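Local coordinates for protein BauA (Acinetobacter baumannii, PDB 6HCP) that takes up ferric preacinetobactin across the outer membrane of Acinetobacter baumannii, probably as a TonB-dependent siderophore transporter, at residues F57-F62 and L517-L521; N63-D69 and G136-K142; K288-G294 and A306-S311. All coordinates share one frame. Residues are numbered along the deposited sequence.

Interaction 1. Residues F57-F62 and L517-L521; sequences FLDTPF and LKVDL. With EDO (1,2-ethanediol), chain B.
One lysine amine, K518 NZ, donates to three backbone carbonyls of a single loop: F57 O at 2.9 Å, T60 O at 2.9 Å and F62 O at 2.8 Å. This is a plug-to-barrel contact of a TonB-dependent receptor. K518 sits on barrel strand 508-520. Residues 57-59 of the plug form a 3-10 turn, and P61 centres an inverse gamma turn. These two turns bend the chain so that the three carbonyls converge on the amine. K518 is extended, with chi1 m and chi2 to chi4 all t. L58 lies nearest to it in the backbone, 6.5 Å between CA atoms. F57, chi1 t, lays one ring face on the lysine chain in a CH-pi contact, with K518 CD 3.9 Å from the ring centroid. L58, rotamer mt, reaches K518 CB with CD2 and D520 CB with CD1, both at 3.9 Å. Y38 binds D520 OD1. D520 OD2 accepts a 2.8 Å hydrogen bond from 1,2-ethanediol O1.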
loop_
_atom_site.group_PDB
_atom_site.type_symbol
_atom_site.label_atom_id
_atom_site.label_comp_id
_atom_site.label_asym_id
_atom_site.label_seq_id
_atom_site.Cartn_x
_atom_site.Cartn_y
_atom_site.Cartn_z
ATOM N N PHE A 57 32.549 -6.551 24.998
ATOM C CA PHE A 57 31.247 -6.196 25.583
ATOM C C PHE A 57 31.263 -6.253 27.119
ATOM O O PHE A 57 30.991 -5.241 27.810
ATOM C CB PHE A 57 30.175 -7.109 24.964
ATOM C CG PHE A 57 28.786 -6.934 25.523
ATOM C CD1 PHE A 57 28.060 -5.775 25.281
ATOM C CD2 PHE A 57 28.175 -7.956 26.231
ATOM C CE1 PHE A 57 26.762 -5.643 25.756
ATOM C CE2 PHE A 57 26.891 -7.807 26.734
ATOM C CZ PHE A 57 26.178 -6.658 26.478
ATOM N N LEU A 58 31.556 -7.429 27.688
ATOM C CA LEU A 58 31.425 -7.625 29.134
ATOM C C LEU A 58 32.579 -6.983 29.919
ATOM O O LEU A 58 32.544 -6.959 31.161
ATOM C CB LEU A 58 31.385 -9.119 29.456
ATOM C CG LEU A 58 30.093 -9.830 29.085
ATOM C CD1 LEU A 58 30.232 -11.322 29.386
ATOM C CD2 LEU A 58 28.914 -9.224 29.821
ATOM N N ASP A 59 33.596 -6.500 29.217
ATOM C CA ASP A 59 34.744 -5.852 29.877
ATOM C C ASP A 59 34.679 -4.322 29.731
ATOM O O ASP A 59 35.639 -3.637 30.047
ATOM C CB ASP A 59 36.056 -6.327 29.269
ATOM C CG ASP A 59 36.348 -7.797 29.505
ATOM O OD1 ASP A 59 35.872 -8.319 30.522
ATOM O OD2 ASP A 59 37.017 -8.403 28.637
ATOM N N THR A 60 33.600 -3.801 29.138
ATOM C CA THR A 60 33.528 -2.374 28.792
ATOM C C THR A 60 32.551 -1.673 29.730
ATOM O O THR A 60 31.345 -1.954 29.697
ATOM C CB THR A 60 33.089 -2.186 27.341
ATOM O OG1 THR A 60 34.028 -2.818 26.470
ATOM C CG2 THR A 60 32.988 -0.723 26.956
ATOM N N PRO A 61 33.028 -0.748 30.594
ATOM C CA PRO A 61 32.158 -0.059 31.550
ATOM C C PRO A 61 31.510 1.185 30.926
ATOM O O PRO A 61 31.433 2.245 31.547
ATOM C CB PRO A 61 33.121 0.323 32.668
ATOM C CG PRO A 61 34.407 0.607 31.926
ATOM C CD PRO A 61 34.440 -0.358 30.753
ATOM N N PHE A 62 30.971 0.981 29.726
ATOM C CA PHE A 62 30.242 1.972 28.943
ATOM C C PHE A 62 29.199 1.205 28.133
ATOM O O PHE A 62 29.362 -0.011 27.939
ATOM C CB PHE A 62 31.179 2.713 27.986
ATOM C CG PHE A 62 32.266 3.510 28.652
ATOM C CD1 PHE A 62 32.004 4.763 29.176
ATOM C CD2 PHE A 62 33.532 2.978 28.812
ATOM C CE1 PHE A 62 32.979 5.442 29.887
ATOM C CE2 PHE A 62 34.508 3.668 29.501
ATOM C CZ PHE A 62 34.231 4.897 30.035
ATOM N N LEU A 517 24.352 -2.707 33.869
ATOM C CA LEU A 517 24.381 -4.163 33.981
ATOM C C LEU A 517 24.373 -4.735 32.570
ATOM O O LEU A 517 23.629 -4.239 31.714
ATOM C CB LEU A 517 23.143 -4.597 34.767
ATOM C CG LEU A 517 22.849 -6.094 34.789
ATOM C CD1 LEU A 517 23.835 -6.820 35.698
ATOM C CD2 LEU A 517 21.421 -6.350 35.251
ATOM N N LYS A 518 25.285 -5.670 32.302
ATOM C CA LYS A 518 25.335 -6.379 31.041
ATOM C C LYS A 518 25.265 -7.888 31.309
ATOM O O LYS A 518 25.875 -8.379 32.260
ATOM C CB LYS A 518 26.619 -6.061 30.280
ATOM C CG LYS A 518 26.852 -4.593 29.963
ATOM C CD LYS A 518 27.997 -4.382 29.026
ATOM C CE LYS A 518 28.233 -2.934 28.665
ATOM N NZ LYS A 518 29.371 -2.823 27.737
ATOM N N VAL A 519 24.454 -8.586 30.509
ATOM C CA VAL A 519 24.289 -10.038 30.594
ATOM C C VAL A 519 24.438 -10.629 29.191
ATOM O O VAL A 519 23.691 -10.271 28.264
ATOM C CB VAL A 519 22.915 -10.394 31.186
ATOM C CG1 VAL A 519 22.745 -11.900 31.320
ATOM C CG2 VAL A 519 22.687 -9.699 32.516
ATOM N N ASP A 520 25.422 -11.520 29.030
ATOM C CA ASP A 520 25.603 -12.286 27.802
ATOM C C ASP A 520 25.141 -13.722 28.078
ATOM O O ASP A 520 25.785 -14.432 28.835
ATOM C CB ASP A 520 27.055 -12.265 27.320
ATOM C CG ASP A 520 27.305 -13.108 26.085
ATOM O OD1 ASP A 520 26.321 -13.627 25.519
ATOM O OD2 ASP A 520 28.461 -13.162 25.642
ATOM N N LEU A 521 23.944 -14.069 27.605
ATOM C CA LEU A 521 23.367 -15.400 27.856
ATOM C C LEU A 521 24.029 -16.455 26.957
ATOM O O LEU A 521 23.816 -17.633 27.162
ATOM C CB LEU A 521 21.852 -15.354 27.630
ATOM C CG LEU A 521 21.092 -14.394 28.543
ATOM C CD1 LEU A 521 19.645 -14.249 28.108
ATOM C CD2 LEU A 521 21.180 -14.821 30.003
HETATM C C1 EDO B . 30.686 -11.694 23.722
HETATM O O1 EDO B . 30.154 -11.067 24.899
HETATM C C2 EDO B . 31.797 -12.665 24.118
HETATM O O2 EDO B . 32.716 -12.833 23.031
#

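Interaction 2. Residues N63-D69 and G136-K142; sequences NTISYTD and GRVEVLK. With EDO (1,2-ethanediol), chain H.
The plug domain has a small mixed sheet, and this contact is the antiparallel pairing of one of its two edge strands within the chain, 64-68, with strand 135-142. The strand axes approach to 4.5 Å, with 167° between their directions. The register runs from N63 opposite K142 to D69 opposite G136. I65-V140 and Y67-V138 are hydrogen-bonded pairs. I65 N to V140 O is 3.0 Å and V140 N to I65 O is 2.8 Å. Y67 N to V138 O is 2.8 Å and V138 N to Y67 O is 2.9 Å. K142 N also donates to N63 O, 3.0 Å, at one end. D69 N to G136 O, 3.1 Å, is weak. T64-L141, S66-E139 and T68-R137 are non-hydrogen-bonded pairs. G136 and R137 both face V164 on the next strand, a classic beta bulge. I65, Y67, V138 and V140 share one face, where helix 81-84 covers Y67, V138 and V140. Y67 is m and both valines are t. On the other face a water bridges S66 OG and E139 OE2, 2.6 Å from each, while E139 OE1 binds N162. T68 is the N-cap of helix 69-75. R137, chi1 and chi2 both m, turns NH1 back to G136 O at 2.8 Å. The same NH1 makes a long salt bridge to D69 OD1, 3.8 Å. Its NH2 pairs with D36.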
loop_
_atom_site.group_PDB
_atom_site.type_symbol
_atom_site.label_atom_id
_atom_site.label_comp_id
_atom_site.label_asym_id
_atom_site.label_seq_id
_atom_site.Cartn_x
_atom_site.Cartn_y
_atom_site.Cartn_z
ATOM N N ASN A 63 28.130 1.894 27.735
ATOM C CA ASN A 63 27.106 1.317 26.881
ATOM C C ASN A 63 27.545 1.476 25.419
ATOM O O ASN A 63 27.622 2.593 24.882
ATOM C CB ASN A 63 25.749 1.957 27.203
ATOM C CG ASN A 63 24.580 1.255 26.538
ATOM O OD1 ASN A 63 24.734 0.656 25.484
ATOM N ND2 ASN A 63 23.421 1.290 27.171
ATOM N N THR A 64 27.945 0.352 24.818
ATOM C CA THR A 64 28.569 0.289 23.513
ATOM C C THR A 64 27.833 -0.727 22.630
ATOM O O THR A 64 27.259 -1.700 23.123
ATOM C CB THR A 64 30.033 -0.143 23.593
ATOM O OG1 THR A 64 30.090 -1.394 24.294
ATOM C CG2 THR A 64 30.889 0.911 24.263
ATOM N N ILE A 65 27.849 -0.465 21.323
ATOM C CA ILE A 65 27.355 -1.440 20.351
ATOM C C ILE A 65 28.144 -1.268 19.065
ATOM O O ILE A 65 28.572 -0.156 18.730
ATOM C CB ILE A 65 25.835 -1.293 20.125
ATOM C CG1 ILE A 65 25.326 -2.402 19.195
ATOM C CG2 ILE A 65 25.496 0.083 19.579
ATOM C CD1 ILE A 65 24.031 -3.008 19.602
ATOM N N SER A 66 28.431 -2.389 18.397
ATOM C CA SER A 66 29.105 -2.354 17.114
ATOM C C SER A 66 28.313 -3.158 16.083
ATOM O O SER A 66 28.086 -4.345 16.278
ATOM C CB SER A 66 30.500 -2.890 17.244
ATOM O OG SER A 66 31.123 -2.996 15.979
ATOM N N TYR A 67 27.930 -2.491 14.998
ATOM C CA TYR A 67 27.185 -3.113 13.897
ATOM C C TYR A 67 28.171 -3.565 12.823
ATOM O O TYR A 67 29.093 -2.834 12.465
ATOM C CB TYR A 67 26.189 -2.123 13.301
ATOM C CG TYR A 67 25.208 -1.572 14.297
ATOM C CD1 TYR A 67 24.123 -2.324 14.716
ATOM C CD2 TYR A 67 25.377 -0.305 14.852
ATOM C CE1 TYR A 67 23.263 -1.857 15.701
ATOM C CE2 TYR A 67 24.521 0.169 15.836
ATOM C CZ TYR A 67 23.396 -0.565 16.178
ATOM O OH TYR A 67 22.585 -0.148 17.202
ATOM N N THR A 68 27.884 -4.723 12.220
ATOM C CA THR A 68 28.735 -5.267 11.141
ATOM C C THR A 68 28.274 -4.744 9.781
ATOM O O THR A 68 27.125 -4.326 9.590
ATOM C CB THR A 68 28.750 -6.802 11.158
ATOM O OG1 THR A 68 27.441 -7.252 10.801
ATOM C CG2 THR A 68 29.131 -7.371 12.509
ATOM N N ASP A 69 29.161 -4.902 8.800
ATOM C CA ASP A 69 28.865 -4.603 7.429
ATOM C C ASP A 69 27.717 -5.494 6.917
ATOM O O ASP A 69 26.998 -5.073 6.035
ATOM C CB ASP A 69 30.109 -4.676 6.537
ATOM C CG ASP A 69 30.907 -5.978 6.581
ATOM O OD1 ASP A 69 30.778 -6.754 7.543
ATOM O OD2 ASP A 69 31.639 -6.203 5.629
ATOM N N GLY A 136 33.635 -1.811 7.716
ATOM C CA GLY A 136 33.443 -3.140 8.270
ATOM C C GLY A 136 32.607 -3.124 9.539
ATOM O O GLY A 136 31.938 -4.107 9.867
ATOM N N ARG A 137 32.715 -2.033 10.312
ATOM C CA ARG A 137 31.980 -1.894 11.560
ATOM C C ARG A 137 31.541 -0.435 11.707
ATOM O O ARG A 137 32.216 0.479 11.270
ATOM C CB ARG A 137 32.802 -2.268 12.795
ATOM C CG ARG A 137 33.427 -3.655 12.755
ATOM C CD ARG A 137 32.406 -4.743 13.051
ATOM N NE ARG A 137 33.041 -6.049 13.092
ATOM C CZ ARG A 137 33.063 -6.940 12.096
ATOM N NH1 ARG A 137 32.556 -6.668 10.899
ATOM N NH2 ARG A 137 33.614 -8.118 12.328
ATOM N N VAL A 138 30.381 -0.255 12.331
ATOM C CA VAL A 138 29.923 1.050 12.772
ATOM C C VAL A 138 29.650 0.951 14.266
ATOM O O VAL A 138 28.764 0.201 14.669
ATOM C CB VAL A 138 28.660 1.492 12.014
ATOM C CG1 VAL A 138 28.068 2.753 12.641
ATOM C CG2 VAL A 138 28.939 1.704 10.543
ATOM N N GLU A 139 30.498 1.608 15.071
ATOM C CA GLU A 139 30.509 1.468 16.488
ATOM C C GLU A 139 29.931 2.729 17.146
ATOM O O GLU A 139 30.157 3.854 16.693
ATOM C CB GLU A 139 31.942 1.268 17.009
ATOM C CG GLU A 139 32.716 0.159 16.331
ATOM C CD GLU A 139 34.127 -0.011 16.861
ATOM O OE1 GLU A 139 34.638 0.934 17.551
ATOM O OE2 GLU A 139 34.694 -1.106 16.643
ATOM N N VAL A 140 29.198 2.527 18.234
ATOM C CA VAL A 140 28.626 3.614 19.011
ATOM C C VAL A 140 29.041 3.423 20.465
ATOM O O VAL A 140 28.869 2.341 21.051
ATOM C CB VAL A 140 27.090 3.690 18.905
ATOM C CG1 VAL A 140 26.542 4.886 19.685
ATOM C CG2 VAL A 140 26.618 3.746 17.470
ATOM N N LEU A 141 29.520 4.515 21.067
ATOM C CA LEU A 141 29.730 4.591 22.509
ATOM C C LEU A 141 28.839 5.715 23.030
ATOM O O LEU A 141 28.929 6.836 22.545
ATOM C CB LEU A 141 31.203 4.874 22.811
ATOM C CG LEU A 141 31.539 4.877 24.310
ATOM C CD1 LEU A 141 32.960 4.406 24.547
ATOM C CD2 LEU A 141 31.316 6.242 24.925
ATOM N N LYS A 142 27.928 5.381 23.938
ATOM C CA LYS A 142 26.902 6.303 24.359
ATOM C C LYS A 142 27.419 7.175 25.504
ATOM O O LYS A 142 28.126 6.722 26.409
ATOM C CB LYS A 142 25.618 5.566 24.743
ATOM C CG LYS A 142 25.008 4.800 23.571
ATOM C CD LYS A 142 23.820 3.963 23.937
ATOM C CE LYS A 142 23.599 2.821 22.962
ATOM N NZ LYS A 142 22.294 2.183 23.202
HETATM C C1 EDO H . 30.316 -4.276 21.476
HETATM O O1 EDO H . 30.824 -4.423 22.815
HETATM C C2 EDO H . 28.885 -4.805 21.383
HETATM O O2 EDO H . 28.372 -4.595 20.043
HETATM O O HOH W 1 28.242 4.591 28.190
HETATM O O HOH W 2 33.632 -3.519 16.455
HETATM O O HOH W 3 32.553 -8.705 8.897
#

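Interaction 3. Residues K288-G294 and A306-S311. With EDO (1,2-ethanediol), chain V.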
loop_
_atom_site.group_PDB
_atom_site.type_symbol
_atom_site.label_atom_id
_atom_site.label_comp_id
_atom_site.label_asym_id
_atom_site.label_seq_id
_atom_site.Cartn_x
_atom_site.Cartn_y
_atom_site.Cartn_z
ATOM N N LYS A 288 36.862 14.447 0.797
ATOM C CA LYS A 288 38.008 13.604 0.464
ATOM C C LYS A 288 38.847 13.447 1.725
ATOM O O LYS A 288 39.071 14.436 2.432
ATOM C CB LYS A 288 38.851 14.244 -0.644
ATOM C CG LYS A 288 38.105 14.544 -1.934
ATOM C CD LYS A 288 38.967 15.160 -3.028
ATOM C CE LYS A 288 38.128 15.638 -4.194
ATOM N NZ LYS A 288 38.966 16.143 -5.303
ATOM N N GLY A 289 39.241 12.218 2.038
ATOM C CA GLY A 289 40.013 11.969 3.263
ATOM C C GLY A 289 41.079 10.913 3.068
ATOM O O GLY A 289 40.942 10.023 2.249
ATOM N N ALA A 290 42.063 10.907 3.969
ATOM C CA ALA A 290 43.122 9.906 3.955
ATOM C C ALA A 290 43.765 9.871 5.338
ATOM O O ALA A 290 43.816 10.901 6.026
ATOM C CB ALA A 290 44.141 10.231 2.887
ATOM N N MET A 291 44.078 8.665 5.803
ATOM C CA MET A 291 44.749 8.519 7.083
ATOM C C MET A 291 45.709 7.331 7.052
ATOM O O MET A 291 45.586 6.425 6.229
ATOM C CB MET A 291 43.766 8.322 8.231
ATOM C CG MET A 291 42.889 7.100 8.087
ATOM S SD MET A 291 41.749 6.967 9.490
ATOM C CE MET A 291 42.851 6.573 10.845
ATOM N N ILE A 292 46.707 7.407 7.932
ATOM C CA ILE A 292 47.659 6.338 8.106
ATOM C C ILE A 292 47.836 6.103 9.594
ATOM O O ILE A 292 47.895 7.055 10.390
ATOM C CB ILE A 292 48.999 6.658 7.416
ATOM C CG1 ILE A 292 49.992 5.501 7.571
ATOM C CG2 ILE A 292 49.575 7.966 7.930
ATOM C CD1 ILE A 292 51.182 5.615 6.647
ATOM N N ARG A 293 47.910 4.827 9.945
ATOM C CA ARG A 293 48.142 4.379 11.283
ATOM C C ARG A 293 49.321 3.406 11.271
ATOM O O ARG A 293 49.387 2.515 10.434
ATOM C CB ARG A 293 46.928 3.636 11.849
ATOM C CG ARG A 293 45.685 4.491 12.042
ATOM C CD ARG A 293 44.507 3.672 12.551
ATOM N NE ARG A 293 44.000 2.712 11.576
ATOM C CZ ARG A 293 43.633 1.466 11.883
ATOM N NH1 ARG A 293 43.758 1.029 13.127
ATOM N NH2 ARG A 293 43.098 0.682 10.965
ATOM N N GLY A 294 50.235 3.593 12.220
ATOM C CA GLY A 294 51.389 2.703 12.400
ATOM C C GLY A 294 51.476 2.238 13.832
ATOM O O GLY A 294 51.102 2.967 14.741
ATOM N N ALA A 306 51.115 5.626 16.018
ATOM C CA ALA A 306 50.904 6.950 15.508
ATOM C C ALA A 306 49.854 6.883 14.402
ATOM O O ALA A 306 49.868 5.953 13.578
ATOM C CB ALA A 306 52.199 7.525 15.001
ATOM N N ALA A 307 49.004 7.908 14.366
ATOM C CA ALA A 307 47.980 8.086 13.319
ATOM C C ALA A 307 48.006 9.540 12.860
ATOM O O ALA A 307 48.165 10.447 13.664
ATOM C CB ALA A 307 46.627 7.701 13.866
ATOM N N TYR A 308 47.965 9.733 11.541
ATOM C CA TYR A 308 47.883 11.006 10.921
ATOM C C TYR A 308 46.841 10.932 9.805
ATOM O O TYR A 308 46.810 9.966 9.040
ATOM C CB TYR A 308 49.226 11.431 10.315
ATOM C CG TYR A 308 49.161 12.746 9.577
ATOM C CD1 TYR A 308 49.122 13.948 10.275
ATOM C CD2 TYR A 308 48.995 12.795 8.199
ATOM C CE1 TYR A 308 49.006 15.164 9.618
ATOM C CE2 TYR A 308 48.875 14.004 7.526
ATOM C CZ TYR A 308 48.887 15.192 8.239
ATOM O OH TYR A 308 48.720 16.391 7.615
ATOM N N GLY A 309 46.118 12.032 9.621
ATOM C CA GLY A 309 45.150 12.119 8.552
ATOM C C GLY A 309 44.849 13.537 8.154
ATOM O O GLY A 309 45.139 14.497 8.886
ATOM N N GLN A 310 44.138 13.657 7.030
ATOM C CA GLN A 310 43.670 14.915 6.533
ATOM C C GLN A 310 42.389 14.680 5.722
ATOM O O GLN A 310 42.181 13.611 5.118
ATOM C CB GLN A 310 44.743 15.579 5.662
ATOM C CG GLN A 310 45.277 14.651 4.596
ATOM C CD GLN A 310 46.444 15.254 3.852
ATOM O OE1 GLN A 310 46.509 15.197 2.627
ATOM N NE2 GLN A 310 47.343 15.885 4.591
ATOM N N SER A 311 41.596 15.737 5.588
ATOM C CA SER A 311 40.425 15.671 4.776
ATOM C C SER A 311 40.082 17.072 4.304
ATOM O O SER A 311 40.516 18.067 4.896
ATOM C CB SER A 311 39.263 15.017 5.518
ATOM O OG SER A 311 38.790 15.850 6.565
HETATM C C1 EDO V . 45.777 2.777 17.141
HETATM O O1 EDO V . 46.729 1.721 17.291
HETATM C C2 EDO V . 45.721 3.112 15.663
HETATM O O2 EDO V . 46.350 2.025 14.966
#
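G309 faces M291 where the two strands come closest, 3.9 Å between their CA atoms. A CB at G309 would clash with A290 O and crowd M291 CB. M291 is p, t, m along its side chain and lies on the same face as R293, A307 and S311. Here it touches N119 of the plug. R293 starts with chi1 m and chi2 t, then bends at chi3 m. Its CG meets A307 CB at 3.8 Å, and its tip leads away from strand 306-311. There NH2 bonds Y167 OH, and the guanidinium makes a cation-pi contact with F241. NH1 has a weak 3.3 Å bond to 1,2-ethanediol O2. S311, chi1 p, bonds G123 O and K345 through OG. The opposite face carries A290, I292, A306, Y308 and Q310. I292 and Y308 are both t at chi1 and lead outward, touching only near their roots, I292 CG2 to Y308 CB 4.2 Å. Q310, chi1 p, has a weak bond from NE2 to Y308 OH, 3.4 Å. The backbone holds the register with three hydrogen-bonded pairs, A290-Q310, I292-Y308 and G294-A306, each with two bonds. The strands are antiparallel, with 175° between their N-to-C directions. An inward face touching the plug and an exposed outer face with I292 and Y308 are typical of a wall hairpin in the plugged beta-barrel of a TonB-dependent receptor.

How the interactions relate
Interaction 2 lies within the plug, interaction 3 within the barrel wall, and interaction 1 joins plug to barrel. Segment 57-62 runs directly into 63-69, so interactions 1 and 2 are neighbours, with centres about 14 Å apart. They touch where K518 NZ comes 3.8 Å from T64 OG1 and F62 CB comes 4.2 Å from L141 CD1. Interaction 3 is separate: its centre is about 31 Å from that of interaction 1 and about 21 Å from that of interaction 2. It shares the barrel sheet with interaction 1. Along the chain, interaction 2 closes before interaction 3 opens, and both fall between the two segments of interaction 1. The plug thus comes first in the chain, and strand 508-520, late in the barrel, binds its loop 57-62.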